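N-isopropylammelide isopropylaminohydrolase (Burkholderia multivorans ATCC 17616, PDB 6NBO) is a zinc-containing hydrolase of the amidohydrolase family, built on a TIM-barrel-type beta/alpha fold. Local coordinates at residues G206-E209 against G214-L217; L188-I193 against K199-L204; V274-T279 against P285-L290; N92-R97 against P160-L165; I123-D128 against H139-T144. All coordinates share one frame; numbering follows the deposited sequence. Where two conformers were deposited one is given.

Contact 1: residues G206-E209 against G214-L217; sequences GIAE and GLDL. With EDO (1,2-ethanediol), chain K.
Ala208 and Leu215 meet as plain aliphatic groups, and neither carries a ring, amide or carboxylate. Ala208 CB also lies 4.3 Å from Gly214 O. The carboxylate of Asp216 takes no part in this pair. Its OD2 forms a salt bridge with Arg124 and its OD1 is hydrogen-bonded to Ser249.

The contact itself is the methyl of Ala208 set against the fork of Leu215. Ala208 CB is 3.7 Å from Leu215 CD1 and 3.8 Å from Leu215 CG. The other branch, Leu215 CD2, is slightly farther from Ala208 CB, at 4.1 Å. CG of Leu215 stands opposite the carbonyl carbon and beside the backbone N (chi1 -57°), which swings the fork toward the helix. Phe205, Met242 and Val246 also touch Leu215.

Beside this, Gly214 N donates to O1 of 1,2-ethanediol at 2.8 Å, with an N-H...O angle of 143°. The diol probably comes from the crystallisation liquor.

The two segments belong to a beta-alpha-beta unit made of strand 184-188, helix 197-211 and strand 215-219. Helix 197-211 turns back into strand 215-219 here. That strand bonds to Leu185 on one neighbour and Thr247 on the other, and it goes on to the zinc ligand His218.

The pairing between the segments is apolar and buried. It fixes no direction by bonding, so the fit rests on the shape of a small methyl against a branched chain.

Contact 2: residues L188-I193 against K199-L204; sequences LDPCAI and KAVDVL
Pro190 rests against Ala200 and Val201, joining the loop that follows barrel strand 184-188 to the first half of helix 197-211. This is the strand-to-helix connection of one beta/alpha unit.

Pro190 CG is 4.0 Å from Val201 CG2, and Pro190 CB is 4.1 Å from the same methyl. The valine runs slantwise to the ring. Val201 CG1 is anti to the backbone N (chi1 167°), which leaves CG2 beside that N and facing the proline ring. The same Pro190 CB also meets the methyl of Ala200, at 4.3 Å from Ala200 CB. Leu204 also points its first side-chain bond toward the loop, one turn further on, but it stays farther off.

The loop is held by bonds of its own. Ile193 N donates to Asp189 O at 3.0 Å. Glu221 accepts from the N atoms of both Cys191 and Ala192, and Asp189 OD1 is bonded to the backbone N of His220. Leu219 and Ser229 also touch Pro190, so the ring is covered from other parts of the fold as well. A zinc ion is about 14 Å from the side chain of Pro190.

Only carbon atoms meet across the two segments. The contact is therefore dispersive and hydrophobic, while the Asp189 carboxylate and the N-H groups of Cys191 and Ala192 bond elsewhere, Glu221 taking both of the latter.

Contact 3: residues V274-T279 against P285-L290; sequences VAVVTT and PVPSVL
Thr278 and Pro287 are joined through one water. The water lies 3.1 Å from Thr278 OG1 and donates to Pro287 O at 2.9 Å. Thr278 OG1 stands opposite its own backbone N (chi1 -174°), which directs it at the loop. The same oxygen has a weak hydrogen bond with Ala280 N. Val286 also comes near this hydroxyl, with Val286 CB 4.3 Å from Thr278 OG1, but that is a van der Waals approach.

The apolar touches are light. The other branch of Thr278 meets the helix start, with Thr278 CG2 4.3 Å from Val289 CG2. Further back along the strand, Val276 CG2 is 4.2 Å from Pro287 CG. Val276 was modelled in two conformers, so this last distance holds for one of them. Pro287 also packs on Leu254.

The segments belong to the beta-alpha-beta unit of strand 275-278, helix 289-295 and strand 299-301, a building block of the barrel. The strand is bonded on one side to Ile248 and His250, the latter a zinc ligand. On the other it is bonded to Thr298 and Ile300. The side chain of Thr278 is about 11 Å from a zinc ion. Val276 and Thr278 both turn toward the loop.

Helix capping forms a third group. Ser288 is the N-cap residue, and its OG is hydrogen-bonded to Ala291 N in the first turn. Val289 N bonds to Asn329 OD1, so Asn329, from elsewhere in the chain, adds a second bond at the helix start.

Contact 4: residues N92-R97 against P160-L165; sequences NERHYR and PQSGVL
Glu93 and Gln161 approach through their polar ends, but they do not bond to each other. Glu93 OE1 is 3.9 Å from Gln161 OE1, and the carboxylate and amide planes are turned 58° apart. Lys70 NZ serves both: it forms a salt bridge with Glu93 OE2 and a hydrogen bond with Gln161 OE1. Glu93 OE1 is bonded to Trp310 NE1. The glutamate chain is fully extended, CG opposite the backbone N (chi1 178°), and this carries the carboxylate toward the loop. Gln161 has two conformers, so its distances apply to one of them.

A second polar group grazes a serine. Arg94 NH1 lies 3.8 Å from Ser162 CB, which sits at the edge of the guanidinium and in its plane. Ser162 OG is 4.0 Å from the same Arg94 NH1. That nitrogen forms its salt bridge with Asp132 OD2.

Arg97 has acidic neighbours too. Glu93 OE2 lies over one face of its guanidinium, near the rim, while Asp128 and Asp69 form salt bridges with it.

The loop is shaped by a type I beta turn from Pro160 to Gly163, closed by Gly163 N to Pro160 O at 2.8 Å. The side chain of Gln161 is about 7 Å from a zinc ion.

Helix 89-97 here faces the loop between strand 153-159 and helix 170-180. Asp128 of strand 120-128 touches both Glu93 and Gln161. Further along the loop, Val164 packs on helix 170-180 and Leu165 on helix 197-211.

Contact 5: residues I123-D128 against H139-T144; sequences IRTHVD and HRVLDT
Val127 and Val141 form the tight part of this contact, meeting end to end through their methyls. Val127 CG2 is 3.7 Å from Val141 CG2 and 3.9 Å from Val141 CG1. Val141 has its CG1 opposite the backbone N (chi1 176°), and its two methyls straddle this branch of Val127. Thr125 joins more loosely, with its methyl Thr125 CG2 4.2 Å from Val141 CG1. The hydroxyl of Thr125 has polar partners. Thr125 OG1 donates to His126 O at 2.9 Å, from 37° above the carbonyl plane, and is also hydrogen-bonded to Leu68 N.

On the outer side of the helix, where Asp143 is exposed to solvent, the packing gives way to charges. Arg140 NH1 forms a salt bridge with Asp143 OD2 at 3.1 Å, one turn along. The oxygen lies close to the guanidinium plane and is met on its syn side, but 31° out of the carboxylate plane. A weak bond from Arg140 NE goes to the same oxygen. His139 CB lies over one face of that guanidinium.

Strand 120-128, helix 136-147 and strand 153-159 make a beta-alpha-beta unit of the barrel. The strand bonds to Glu153 and Gln155 on one side and to Glu63 and Thr66 on the other. The ring of His126 meets those of the zinc ligands His65 and His218. Helix 104-117 flanks the helix through Arg140 and Thr144, and Leu142 touches Ile156 of strand 153-159.

How the contacts relate
From the N terminus, contact 4 opens first at 92-97 and closes at 160-165, a loop of more than 60 residues. Contact 5 (123-128 with 139-144) is nested inside it. The rest follow in series: contact 2, then contact 1, then contact 3, each closing a short loop, and none cross. Contacts 1 and 2 share helix 197-211 and bind its two ends to strand 215-219 and to the loop after strand 184-188. Contact 4 touches contact 2 where Leu188 meets Pro160. Contacts 1 and 5 tie helices to barrel strands, and contact 3 ties a strand to the loop and first turn of helix 289-295. Contacts 3 and 5 lie on opposite sides of the chain's centre.

Contact 1: residues G206-E209 against G214-L217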
# COMPACT_ATOMS: atom_id res chain seq x y z
N GLY A 206 -13.65 -4.35 18.66
CA GLY A 206 -13.93 -5.61 19.33
C GLY A 206 -13.56 -6.80 18.47
O GLY A 206 -12.94 -7.76 18.95
N ILE A 207 -13.92 -6.76 17.19
CA ILE A 207 -13.60 -7.87 16.30
C ILE A 207 -12.10 -8.02 16.15
O ILE A 207 -11.55 -9.12 16.28
CB ILE A 207 -14.29 -7.69 14.94
CG1 ILE A 207 -15.81 -7.69 15.11
CG2 ILE A 207 -13.83 -8.78 13.94
CD1 ILE A 207 -16.55 -7.21 13.86
N ALA A 208 -11.40 -6.91 15.90
CA ALA A 208 -9.95 -6.98 15.72
C ALA A 208 -9.27 -7.48 16.99
O ALA A 208 -8.34 -8.30 16.92
CB ALA A 208 -9.40 -5.62 15.31
N GLU A 209 -9.73 -7.00 18.14
CA GLU A 209 -9.14 -7.43 19.41
C GLU A 209 -9.31 -8.93 19.61
O GLU A 209 -8.41 -9.60 20.13
CB GLU A 209 -9.77 -6.66 20.56
CG GLU A 209 -9.23 -7.01 21.94
CD GLU A 209 -8.07 -6.12 22.37
OE1 GLU A 209 -7.40 -5.54 21.48
OE2 GLU A 209 -7.84 -6.00 23.59
N GLY A 214 -4.63 -5.84 13.70
CA GLY A 214 -4.71 -4.41 13.52
C GLY A 214 -5.87 -4.02 12.62
O GLY A 214 -6.61 -4.86 12.11
N LEU A 215 -6.01 -2.71 12.43
CA LEU A 215 -7.07 -2.14 11.61
C LEU A 215 -6.50 -1.11 10.65
O LEU A 215 -5.51 -0.44 10.95
CB LEU A 215 -8.16 -1.46 12.46
CG LEU A 215 -8.83 -2.34 13.51
CD1 LEU A 215 -8.14 -2.17 14.86
CD2 LEU A 215 -10.28 -1.99 13.59
N ASP A 216 -7.14 -1.01 9.49
CA ASP A 216 -6.83 0.03 8.51
C ASP A 216 -8.17 0.58 8.06
O ASP A 216 -8.91 -0.10 7.34
CB ASP A 216 -6.01 -0.52 7.33
CG ASP A 216 -5.59 0.54 6.33
OD1 ASP A 216 -6.34 1.52 6.12
OD2 ASP A 216 -4.50 0.41 5.74
N LEU A 217 -8.48 1.81 8.47
CA LEU A 217 -9.82 2.37 8.36
C LEU A 217 -9.85 3.47 7.31
O LEU A 217 -9.03 4.38 7.36
CB LEU A 217 -10.28 2.91 9.73
CG LEU A 217 -10.27 1.87 10.85
CD1 LEU A 217 -10.55 2.53 12.19
CD2 LEU A 217 -11.27 0.75 10.56
C1 EDO K . -1.25 -6.62 12.50
O1 EDO K . -2.29 -7.35 13.14
C2 EDO K . -1.15 -5.21 13.05
O2 EDO K . -0.25 -4.52 12.19

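Contact 2: residues L188-I193 against K199-L204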
# COMPACT_ATOMS: atom_id res chain seq x y z
N LEU A 188 -15.06 1.99 7.66
CA LEU A 188 -15.10 3.33 7.09
C LEU A 188 -16.06 4.21 7.87
O LEU A 188 -16.97 3.74 8.55
CB LEU A 188 -15.51 3.30 5.61
CG LEU A 188 -16.95 3.05 5.17
CD1 LEU A 188 -17.06 3.23 3.65
CD2 LEU A 188 -17.42 1.65 5.58
N ASP A 189 -15.80 5.52 7.78
CA ASP A 189 -16.69 6.63 8.12
C ASP A 189 -17.70 6.31 9.21
O ASP A 189 -18.90 6.10 8.94
CB ASP A 189 -17.38 7.10 6.84
CG ASP A 189 -16.38 7.46 5.75
OD1 ASP A 189 -15.21 7.73 6.10
OD2 ASP A 189 -16.76 7.48 4.57
N PRO A 190 -17.25 6.30 10.47
CA PRO A 190 -18.14 5.92 11.57
C PRO A 190 -19.36 6.81 11.70
O PRO A 190 -20.41 6.36 12.18
CB PRO A 190 -17.23 6.03 12.81
CG PRO A 190 -15.83 5.88 12.25
CD PRO A 190 -15.88 6.57 10.92
N CYS A 191 -19.27 8.07 11.28
CA CYS A 191 -20.44 8.95 11.27
C CYS A 191 -21.21 8.85 9.95
O CYS A 191 -22.41 8.54 9.95
CB CYS A 191 -20.03 10.41 11.51
SG CYS A 191 -19.54 10.79 13.20
N ALA A 192 -20.55 9.14 8.83
CA ALA A 192 -21.26 9.35 7.57
C ALA A 192 -21.86 8.06 7.04
O ALA A 192 -22.94 8.07 6.43
CB ALA A 192 -20.32 9.97 6.54
N ILE A 193 -21.17 6.94 7.20
CA ILE A 193 -21.65 5.66 6.70
C ILE A 193 -22.36 4.86 7.79
O ILE A 193 -23.49 4.43 7.61
CB ILE A 193 -20.49 4.86 6.08
CG1 ILE A 193 -20.00 5.54 4.79
CG2 ILE A 193 -20.92 3.41 5.79
CD1 ILE A 193 -20.99 5.47 3.65
N LYS A 199 -20.79 3.17 18.41
CA LYS A 199 -21.07 1.75 18.23
C LYS A 199 -20.20 1.16 17.12
O LYS A 199 -19.66 0.06 17.27
CB LYS A 199 -22.55 1.54 17.92
CG LYS A 199 -22.94 0.07 17.85
CD LYS A 199 -24.44 -0.10 17.72
CE LYS A 199 -24.80 -1.57 17.46
NZ LYS A 199 -26.21 -1.72 17.01
N ALA A 200 -20.02 1.90 16.03
CA ALA A 200 -19.21 1.39 14.93
C ALA A 200 -17.76 1.16 15.36
O ALA A 200 -17.18 0.11 15.10
CB ALA A 200 -19.27 2.34 13.73
N VAL A 201 -17.17 2.14 16.05
CA VAL A 201 -15.78 1.98 16.46
C VAL A 201 -15.65 0.83 17.46
O VAL A 201 -14.70 0.05 17.41
CB VAL A 201 -15.25 3.31 17.03
CG1 VAL A 201 -13.93 3.10 17.74
CG2 VAL A 201 -15.09 4.32 15.89
N ASP A 202 -16.60 0.72 18.39
CA ASP A 202 -16.52 -0.36 19.37
C ASP A 202 -16.70 -1.72 18.71
O ASP A 202 -16.00 -2.68 19.07
CB ASP A 202 -17.57 -0.14 20.46
CG ASP A 202 -17.24 1.04 21.39
OD1 ASP A 202 -16.11 1.58 21.35
OD2 ASP A 202 -18.13 1.42 22.17
N VAL A 203 -17.60 -1.84 17.73
CA VAL A 203 -17.79 -3.13 17.07
C VAL A 203 -16.52 -3.55 16.33
O VAL A 203 -16.04 -4.68 16.47
CB VAL A 203 -19.01 -3.08 16.12
CG1 VAL A 203 -18.99 -4.26 15.15
CG2 VAL A 203 -20.32 -3.09 16.93
N LEU A 204 -15.96 -2.63 15.54
CA LEU A 204 -14.77 -2.96 14.76
C LEU A 204 -13.58 -3.28 15.66
O LEU A 204 -12.87 -4.27 15.45
CB LEU A 204 -14.43 -1.79 13.83
CG LEU A 204 -15.37 -1.58 12.65
CD1 LEU A 204 -15.02 -0.28 11.94
CD2 LEU A 204 -15.29 -2.78 11.70

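Contact 3: residues V274-T279 against P285-L290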
# COMPACT_ATOMS: atom_id res chain seq x y z
N VAL A 274 0.33 5.48 14.70
CA VAL A 274 -0.69 5.42 13.66
C VAL A 274 -0.17 6.11 12.41
O VAL A 274 0.16 7.29 12.43
CB VAL A 274 -1.99 6.08 14.14
CG1 VAL A 274 -2.99 6.17 12.98
CG2 VAL A 274 -2.57 5.33 15.33
N ALA A 275 -0.10 5.36 11.30
CA ALA A 275 0.32 5.89 10.02
C ALA A 275 -0.90 6.39 9.23
O ALA A 275 -2.04 6.04 9.53
CB ALA A 275 1.05 4.82 9.19
N VAL A 276 -0.63 7.23 8.23
CA VAL A 276 -1.68 7.72 7.35
C VAL A 276 -1.36 7.28 5.93
O VAL A 276 -0.20 7.29 5.49
CB VAL A 276 -1.87 9.25 7.48
CG1 VAL A 276 -0.66 10.04 6.95
CG2 VAL A 276 -3.17 9.69 6.81
N VAL A 277 -2.40 6.87 5.21
CA VAL A 277 -2.29 6.53 3.79
C VAL A 277 -2.80 7.71 2.99
O VAL A 277 -3.92 8.20 3.22
CB VAL A 277 -3.08 5.26 3.44
CG1 VAL A 277 -3.10 5.08 1.93
CG2 VAL A 277 -2.50 4.06 4.15
N THR A 278 -2.01 8.18 2.03
CA THR A 278 -2.51 9.16 1.08
C THR A 278 -2.35 8.61 -0.33
O THR A 278 -1.34 7.98 -0.64
CB THR A 278 -1.81 10.53 1.22
OG1 THR A 278 -2.46 11.47 0.35
CG2 THR A 278 -0.31 10.46 0.88
N THR A 279 -3.37 8.79 -1.15
CA THR A 279 -3.31 8.42 -2.55
C THR A 279 -3.27 9.65 -3.44
O THR A 279 -3.36 9.54 -4.66
CB THR A 279 -4.50 7.53 -2.91
OG1 THR A 279 -5.71 8.30 -2.86
CG2 THR A 279 -4.59 6.37 -1.90
N PRO A 285 -9.12 18.03 -0.52
CA PRO A 285 -8.02 18.28 0.41
C PRO A 285 -7.39 16.98 0.91
O PRO A 285 -8.06 15.95 1.05
CB PRO A 285 -8.67 19.07 1.55
CG PRO A 285 -10.07 19.40 1.09
CD PRO A 285 -10.19 19.04 -0.36
N VAL A 286 -6.09 17.04 1.16
CA VAL A 286 -5.35 15.86 1.59
C VAL A 286 -4.51 16.24 2.80
O VAL A 286 -4.22 17.42 3.03
CB VAL A 286 -4.45 15.30 0.46
CG1 VAL A 286 -5.30 14.80 -0.70
CG2 VAL A 286 -3.49 16.38 -0.02
N PRO A 287 -4.11 15.25 3.61
CA PRO A 287 -3.08 15.54 4.62
C PRO A 287 -1.79 15.99 3.94
O PRO A 287 -1.36 15.41 2.94
CB PRO A 287 -2.91 14.20 5.35
CG PRO A 287 -3.51 13.17 4.45
CD PRO A 287 -4.58 13.86 3.66
N SER A 288 -1.22 17.06 4.46
CA SER A 288 0.09 17.51 4.00
C SER A 288 1.13 16.47 4.38
O SER A 288 1.28 16.13 5.56
CB SER A 288 0.42 18.87 4.61
OG SER A 288 1.80 19.16 4.48
N VAL A 289 1.85 15.95 3.38
CA VAL A 289 2.92 15.00 3.67
C VAL A 289 3.96 15.62 4.59
O VAL A 289 4.41 14.99 5.56
CB VAL A 289 3.54 14.49 2.35
CG1 VAL A 289 4.80 13.72 2.63
CG2 VAL A 289 2.54 13.62 1.61
N LEU A 290 4.33 16.88 4.34
CA LEU A 290 5.33 17.52 5.19
C LEU A 290 4.80 17.80 6.60
O LEU A 290 5.57 17.75 7.56
CB LEU A 290 5.83 18.82 4.55
CG LEU A 290 6.59 18.55 3.24
CD1 LEU A 290 7.20 19.83 2.71
CD2 LEU A 290 7.67 17.50 3.46
O HOH W 1 -0.88 14.09 0.41

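Contact 4: residues N92-R97 against P160-L165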
# COMPACT_ATOMS: atom_id res chain seq x y z
N ASN A 92 -23.54 1.97 -8.16
CA ASN A 92 -23.12 1.52 -9.48
C ASN A 92 -22.25 0.28 -9.38
O ASN A 92 -22.43 -0.67 -10.15
CB ASN A 92 -22.37 2.63 -10.22
CG ASN A 92 -21.74 2.14 -11.52
OD1 ASN A 92 -22.42 2.00 -12.54
ND2 ASN A 92 -20.45 1.86 -11.48
N GLU A 93 -21.29 0.27 -8.45
CA GLU A 93 -20.43 -0.90 -8.28
C GLU A 93 -21.24 -2.14 -7.92
O GLU A 93 -21.00 -3.22 -8.47
CB GLU A 93 -19.38 -0.63 -7.20
CG GLU A 93 -18.46 -1.81 -6.93
CD GLU A 93 -17.44 -1.51 -5.86
OE1 GLU A 93 -17.82 -0.91 -4.83
OE2 GLU A 93 -16.25 -1.86 -6.05
N ARG A 94 -22.20 -2.00 -7.00
CA ARG A 94 -23.00 -3.15 -6.59
C ARG A 94 -23.82 -3.70 -7.76
O ARG A 94 -23.96 -4.92 -7.91
CB ARG A 94 -23.90 -2.76 -5.41
CG ARG A 94 -25.03 -3.74 -5.13
CD ARG A 94 -25.48 -3.76 -3.67
NE ARG A 94 -25.51 -2.44 -3.04
CZ ARG A 94 -24.70 -2.06 -2.05
NH1 ARG A 94 -23.80 -2.90 -1.58
NH2 ARG A 94 -24.81 -0.84 -1.54
N HIS A 95 -24.36 -2.81 -8.61
CA HIS A 95 -25.10 -3.27 -9.78
C HIS A 95 -24.18 -3.95 -10.80
O HIS A 95 -24.57 -4.94 -11.42
CB HIS A 95 -25.84 -2.10 -10.43
CG HIS A 95 -26.51 -2.44 -11.73
ND1 HIS A 95 -25.90 -2.25 -12.95
CD2 HIS A 95 -27.73 -2.96 -12.00
CE1 HIS A 95 -26.72 -2.64 -13.92
NE2 HIS A 95 -27.83 -3.08 -13.36
N TYR A 96 -22.97 -3.43 -10.97
CA TYR A 96 -22.03 -4.07 -11.90
C TYR A 96 -21.73 -5.50 -11.47
O TYR A 96 -21.79 -6.43 -12.29
CB TYR A 96 -20.73 -3.25 -12.00
CG TYR A 96 -19.63 -4.05 -12.65
CD1 TYR A 96 -19.65 -4.31 -14.02
CD2 TYR A 96 -18.59 -4.60 -11.90
CE1 TYR A 96 -18.65 -5.06 -14.63
CE2 TYR A 96 -17.58 -5.35 -12.50
CZ TYR A 96 -17.63 -5.58 -13.87
OH TYR A 96 -16.65 -6.33 -14.49
N ARG A 97 -21.41 -5.70 -10.19
CA ARG A 97 -21.10 -7.03 -9.68
C ARG A 97 -22.29 -7.98 -9.71
O ARG A 97 -22.10 -9.20 -9.76
CB ARG A 97 -20.56 -6.93 -8.25
CG ARG A 97 -19.13 -6.43 -8.19
CD ARG A 97 -18.68 -6.22 -6.76
NE ARG A 97 -17.22 -6.25 -6.65
CZ ARG A 97 -16.54 -5.89 -5.57
NH1 ARG A 97 -17.18 -5.45 -4.50
NH2 ARG A 97 -15.21 -5.96 -5.57
N PRO A 160 -15.50 -3.85 4.87
CA PRO A 160 -16.98 -3.83 4.71
C PRO A 160 -17.39 -2.56 3.96
O PRO A 160 -17.86 -1.57 4.54
CB PRO A 160 -17.47 -3.86 6.15
CG PRO A 160 -16.39 -3.06 6.91
CD PRO A 160 -15.07 -3.40 6.21
N GLN A 161 -17.25 -2.63 2.63
CA GLN A 161 -17.35 -1.45 1.78
C GLN A 161 -18.68 -0.73 1.95
O GLN A 161 -18.73 0.50 1.89
CB GLN A 161 -17.13 -1.84 0.32
CG GLN A 161 -17.59 -0.82 -0.73
CD GLN A 161 -16.63 0.34 -0.90
OE1 GLN A 161 -15.77 0.32 -1.78
NE2 GLN A 161 -16.79 1.37 -0.07
N SER A 162 -19.77 -1.46 2.19
CA SER A 162 -21.08 -0.85 2.33
C SER A 162 -21.52 -0.70 3.78
O SER A 162 -22.69 -0.42 4.02
CB SER A 162 -22.12 -1.66 1.55
OG SER A 162 -22.17 -2.98 2.05
N GLY A 163 -20.61 -0.87 4.74
CA GLY A 163 -20.90 -0.63 6.14
C GLY A 163 -21.11 -1.93 6.92
O GLY A 163 -21.30 -3.01 6.36
N VAL A 164 -21.08 -1.79 8.25
CA VAL A 164 -21.22 -2.92 9.17
C VAL A 164 -22.55 -2.87 9.92
O VAL A 164 -23.30 -3.86 9.94
CB VAL A 164 -20.05 -2.96 10.17
CG1 VAL A 164 -20.17 -4.19 11.09
CG2 VAL A 164 -18.73 -2.95 9.44
N LEU A 165 -22.85 -1.75 10.58
CA LEU A 165 -23.91 -1.73 11.58
C LEU A 165 -25.29 -1.98 10.98
O LEU A 165 -26.13 -2.65 11.59
CB LEU A 165 -23.92 -0.39 12.33
CG LEU A 165 -22.70 -0.08 13.19
CD1 LEU A 165 -22.96 1.22 13.98
CD2 LEU A 165 -22.43 -1.25 14.12

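Contact 5: residues I123-D128 against H139-T144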
# COMPACT_ATOMS: atom_id res chain seq x y z
N ILE A 123 2.41 -5.52 -1.18
CA ILE A 123 1.13 -4.87 -1.47
C ILE A 123 0.21 -5.02 -0.26
O ILE A 123 0.03 -6.13 0.25
CB ILE A 123 0.44 -5.49 -2.70
CG1 ILE A 123 1.35 -5.46 -3.94
CG2 ILE A 123 -0.93 -4.81 -2.92
CD1 ILE A 123 0.69 -6.06 -5.21
N ARG A 124 -0.37 -3.91 0.19
CA ARG A 124 -1.52 -3.95 1.09
C ARG A 124 -2.78 -3.69 0.28
O ARG A 124 -2.93 -2.61 -0.32
CB ARG A 124 -1.41 -2.92 2.22
CG ARG A 124 -2.69 -2.89 3.10
CD ARG A 124 -2.54 -1.96 4.32
NE ARG A 124 -1.64 -2.52 5.32
CZ ARG A 124 -1.46 -2.01 6.53
NH1 ARG A 124 -2.14 -0.94 6.92
NH2 ARG A 124 -0.59 -2.59 7.36
N THR A 125 -3.68 -4.66 0.24
CA THR A 125 -4.91 -4.51 -0.50
C THR A 125 -6.09 -4.65 0.44
O THR A 125 -6.10 -5.48 1.36
CB THR A 125 -5.06 -5.53 -1.64
OG1 THR A 125 -6.26 -5.24 -2.38
CG2 THR A 125 -5.13 -6.97 -1.11
N HIS A 126 -7.08 -3.80 0.23
CA HIS A 126 -8.38 -4.00 0.82
C HIS A 126 -9.16 -4.93 -0.09
O HIS A 126 -8.92 -5.00 -1.29
CB HIS A 126 -9.07 -2.64 0.99
CG HIS A 126 -8.29 -1.71 1.88
ND1 HIS A 126 -8.73 -1.33 3.13
CD2 HIS A 126 -7.09 -1.12 1.70
CE1 HIS A 126 -7.82 -0.54 3.69
NE2 HIS A 126 -6.82 -0.39 2.84
N VAL A 127 -10.05 -5.72 0.51
CA VAL A 127 -10.90 -6.65 -0.23
C VAL A 127 -12.30 -6.52 0.32
O VAL A 127 -12.49 -6.55 1.54
CB VAL A 127 -10.41 -8.10 -0.11
CG1 VAL A 127 -11.36 -9.04 -0.86
CG2 VAL A 127 -8.98 -8.24 -0.65
N ASP A 128 -13.29 -6.37 -0.56
CA ASP A 128 -14.65 -6.16 -0.09
C ASP A 128 -15.15 -7.42 0.61
O ASP A 128 -15.05 -8.52 0.07
CB ASP A 128 -15.57 -5.80 -1.25
CG ASP A 128 -15.26 -4.44 -1.85
OD1 ASP A 128 -14.43 -3.70 -1.30
OD2 ASP A 128 -15.87 -4.10 -2.88
N HIS A 139 -11.74 -14.99 -0.87
CA HIS A 139 -11.19 -16.27 -1.34
C HIS A 139 -10.43 -16.11 -2.65
O HIS A 139 -9.39 -16.74 -2.86
CB HIS A 139 -12.30 -17.31 -1.49
CG HIS A 139 -12.83 -17.82 -0.18
ND1 HIS A 139 -12.01 -18.17 0.87
CD2 HIS A 139 -14.10 -18.04 0.25
CE1 HIS A 139 -12.75 -18.57 1.89
NE2 HIS A 139 -14.02 -18.51 1.54
N ARG A 140 -10.93 -15.26 -3.56
CA ARG A 140 -10.23 -15.06 -4.83
C ARG A 140 -8.88 -14.37 -4.62
O ARG A 140 -7.89 -14.75 -5.25
CB ARG A 140 -11.10 -14.25 -5.80
CG ARG A 140 -12.44 -14.90 -6.16
CD ARG A 140 -12.29 -16.21 -6.95
NE ARG A 140 -11.82 -17.33 -6.14
CZ ARG A 140 -12.61 -18.15 -5.45
NH1 ARG A 140 -12.08 -19.13 -4.74
NH2 ARG A 140 -13.93 -17.98 -5.46
N VAL A 141 -8.84 -13.36 -3.76
CA VAL A 141 -7.56 -12.70 -3.49
C VAL A 141 -6.62 -13.62 -2.72
O VAL A 141 -5.41 -13.60 -2.95
CB VAL A 141 -7.80 -11.36 -2.76
CG1 VAL A 141 -6.47 -10.70 -2.39
CG2 VAL A 141 -8.63 -10.43 -3.65
N LEU A 142 -7.16 -14.45 -1.81
CA LEU A 142 -6.30 -15.43 -1.14
C LEU A 142 -5.68 -16.41 -2.13
O LEU A 142 -4.52 -16.81 -1.97
CB LEU A 142 -7.09 -16.19 -0.07
CG LEU A 142 -7.50 -15.40 1.17
CD1 LEU A 142 -8.50 -16.20 1.98
CD2 LEU A 142 -6.30 -15.02 2.04
N ASP A 143 -6.45 -16.83 -3.15
CA ASP A 143 -5.88 -17.66 -4.22
C ASP A 143 -4.73 -16.93 -4.90
O ASP A 143 -3.66 -17.51 -5.15
CB ASP A 143 -6.94 -18.01 -5.27
CG ASP A 143 -8.00 -18.97 -4.77
OD1 ASP A 143 -7.79 -19.65 -3.74
OD2 ASP A 143 -9.05 -19.06 -5.43
N THR A 144 -4.96 -15.67 -5.27
CA THR A 144 -3.91 -14.88 -5.90
C THR A 144 -2.67 -14.79 -5.01
O THR A 144 -1.54 -14.97 -5.49
CB THR A 144 -4.43 -13.48 -6.23
OG1 THR A 144 -5.31 -13.56 -7.36
CG2 THR A 144 -3.28 -12.54 -6.56